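Local coordinates for protein Alpha/beta hydrolase (Xanthomonas campestris pv. campestris, PDB 2QJW) that is of unknown function but probably acts as a hydrolase of the alpha/beta superfamily, at residues A[122-127]-A[140-145]. Numbering follows the deposited sequence.
Sequences ISIVHA and AWAQAR
Ile124 reaches the helix with its CD1 methyl, which meets both Ala142 and the indole of Trp141. Ile124 CD1 lies 3.7 Å from Ala142 CB. Ile124 CD1 is also 3.9 Å from Trp141 CZ3, at the ring's edge and near its plane. Ile122, two residues earlier on the same side of the strand, sends its own CD1 to within 4.1 Å of Trp141 CH2. Its side chain crosses the indole at about a right angle. In both isoleucines CG1 stands anti to the carbonyl carbon, with chi1 -55° in Ile124, and the extended chain carries CD1 to the helix. All four residues are buried, and the contact between them is purely apolar.

Arg145 NH1 sits 3.2 Å off one face of the Trp141 ring, near its rim. Arg145 NH1 also donates to Trp141 O at 3.0 Å, and that oxygen lies close to the guanidinium plane. Trp141 NE1 bonds to Leu115 O, and Arg145 NH2 forms a salt bridge with Asp116.

Segments 122-127 and 140-145 run nearly antiparallel, at 159°. They belong to a beta-alpha-beta unit in which helix 135-145 links neighbouring parallel strands 122-127 and 148-152. Leu149 of the latter touches both Ile124 and Ala142.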
loop_
_atom_site.group_PDB
_atom_site.type_symbol
_atom_site.label_atom_id
_atom_site.label_comp_id
_atom_site.label_asym_id
_atom_site.label_seq_id
_atom_site.Cartn_x
_atom_site.Cartn_y
_atom_site.Cartn_z
ATOM N N ILE A 122 -10.122 5.777 4.774
ATOM C CA ILE A 122 -8.876 5.891 5.551
ATOM C C ILE A 122 -7.781 5.197 4.779
ATOM O O ILE A 122 -7.983 4.055 4.331
ATOM C CB ILE A 122 -9.001 5.266 6.940
ATOM C CG1 ILE A 122 -10.157 5.947 7.725
ATOM C CG2 ILE A 122 -7.682 5.315 7.699
ATOM C CD1 ILE A 122 -10.556 5.192 9.000
ATOM N N SER A 123 -6.658 5.892 4.605
ATOM C CA SER A 123 -5.462 5.337 3.988
ATOM C C SER A 123 -4.312 5.557 4.955
ATOM O O SER A 123 -4.134 6.662 5.424
ATOM C CB SER A 123 -5.207 5.961 2.646
ATOM O OG SER A 123 -4.040 5.483 2.048
ATOM N N ILE A 124 -3.548 4.495 5.217
ATOM C CA ILE A 124 -2.500 4.487 6.220
ATOM C C ILE A 124 -1.212 4.073 5.550
ATOM O O ILE A 124 -1.197 3.141 4.737
ATOM C CB ILE A 124 -2.833 3.491 7.385
ATOM C CG1 ILE A 124 -4.206 3.777 8.011
ATOM C CG2 ILE A 124 -1.712 3.471 8.437
ATOM C CD1 ILE A 124 -4.706 2.590 8.821
ATOM N N VAL A 125 -0.136 4.745 5.920
ATOM C CA VAL A 125 1.245 4.322 5.585
ATOM C C VAL A 125 1.939 4.033 6.907
ATOM O O VAL A 125 2.052 4.925 7.715
ATOM C CB VAL A 125 2.060 5.309 4.739
ATOM C CG1 VAL A 125 3.462 4.770 4.436
ATOM C CG2 VAL A 125 1.285 5.574 3.456
ATOM N N HIS A 126 2.368 2.766 7.113
ATOM C CA HIS A 126 3.119 2.434 8.324
ATOM C C HIS A 126 4.384 1.708 7.998
ATOM O O HIS A 126 4.583 1.143 6.935
ATOM C CB HIS A 126 2.259 1.590 9.232
ATOM C CG HIS A 126 2.718 1.583 10.633
ATOM N ND1 HIS A 126 2.688 2.714 11.399
ATOM C CD2 HIS A 126 3.207 0.588 11.409
ATOM C CE1 HIS A 126 3.184 2.416 12.597
ATOM N NE2 HIS A 126 3.517 1.139 12.609
ATOM N N ALA A 127 5.314 1.817 8.948
ATOM C CA ALA A 127 6.665 1.207 8.848
ATOM C C ALA A 127 6.694 -0.185 9.451
ATOM O O ALA A 127 6.351 -0.341 10.633
ATOM C CB ALA A 127 7.640 2.116 9.572
ATOM N N ALA A 140 -3.807 -4.437 13.174
ATOM C CA ALA A 140 -5.085 -4.820 13.816
ATOM C C ALA A 140 -6.131 -3.689 13.725
ATOM O O ALA A 140 -7.306 -3.928 13.505
ATOM C CB ALA A 140 -4.882 -5.280 15.264
ATOM N N TRP A 141 -5.701 -2.454 13.932
ATOM C CA TRP A 141 -6.599 -1.316 13.895
ATOM C C TRP A 141 -7.150 -1.153 12.506
ATOM O O TRP A 141 -8.377 -0.971 12.306
ATOM C CB TRP A 141 -5.810 -0.059 14.297
ATOM C CG TRP A 141 -6.615 1.177 14.547
ATOM C CD1 TRP A 141 -7.221 1.530 15.700
ATOM C CD2 TRP A 141 -7.048 2.128 13.565
ATOM N NE1 TRP A 141 -7.955 2.674 15.521
ATOM C CE2 TRP A 141 -7.834 3.071 14.215
ATOM C CE3 TRP A 141 -6.793 2.311 12.195
ATOM C CZ2 TRP A 141 -8.414 4.166 13.534
ATOM C CZ3 TRP A 141 -7.352 3.390 11.536
ATOM C CH2 TRP A 141 -8.127 4.306 12.196
ATOM N N ALA A 142 -6.275 -1.243 11.492
ATOM C CA ALA A 142 -6.718 -1.135 10.128
ATOM C C ALA A 142 -7.619 -2.289 9.690
ATOM O O ALA A 142 -8.618 -2.108 8.973
ATOM C CB ALA A 142 -5.495 -1.040 9.189
ATOM N N GLN A 143 -7.264 -3.507 10.090
ATOM C CA GLN A 143 -8.044 -4.716 9.724
ATOM C C GLN A 143 -9.504 -4.606 10.222
ATOM O O GLN A 143 -10.457 -4.985 9.520
ATOM C CB GLN A 143 -7.371 -5.976 10.239
ATOM C CG GLN A 143 -8.046 -7.271 9.778
ATOM C CD GLN A 143 -7.107 -8.459 9.780
ATOM O OE1 GLN A 143 -6.122 -8.493 10.497
ATOM N NE2 GLN A 143 -7.415 -9.443 8.946
ATOM N N ALA A 144 -9.669 -4.053 11.418
ATOM C CA ALA A 144 -11.019 -3.937 12.030
ATOM C C ALA A 144 -11.923 -3.045 11.210
ATOM O O ALA A 144 -13.142 -3.180 11.221
ATOM C CB ALA A 144 -10.893 -3.409 13.479
ATOM N N ARG A 145 -11.321 -2.095 10.503
ATOM C CA ARG A 145 -12.017 -1.074 9.744
ATOM C C ARG A 145 -11.846 -1.242 8.215
ATOM O O ARG A 145 -12.383 -0.479 7.399
ATOM C CB ARG A 145 -11.404 0.300 10.127
ATOM C CG ARG A 145 -11.694 0.681 11.581
ATOM C CD ARG A 145 -10.837 1.843 12.048
ATOM N NE ARG A 145 -11.142 2.177 13.438
ATOM C CZ ARG A 145 -10.794 1.456 14.500
ATOM N NH1 ARG A 145 -10.038 0.358 14.393
ATOM N NH2 ARG A 145 -11.219 1.859 15.704
#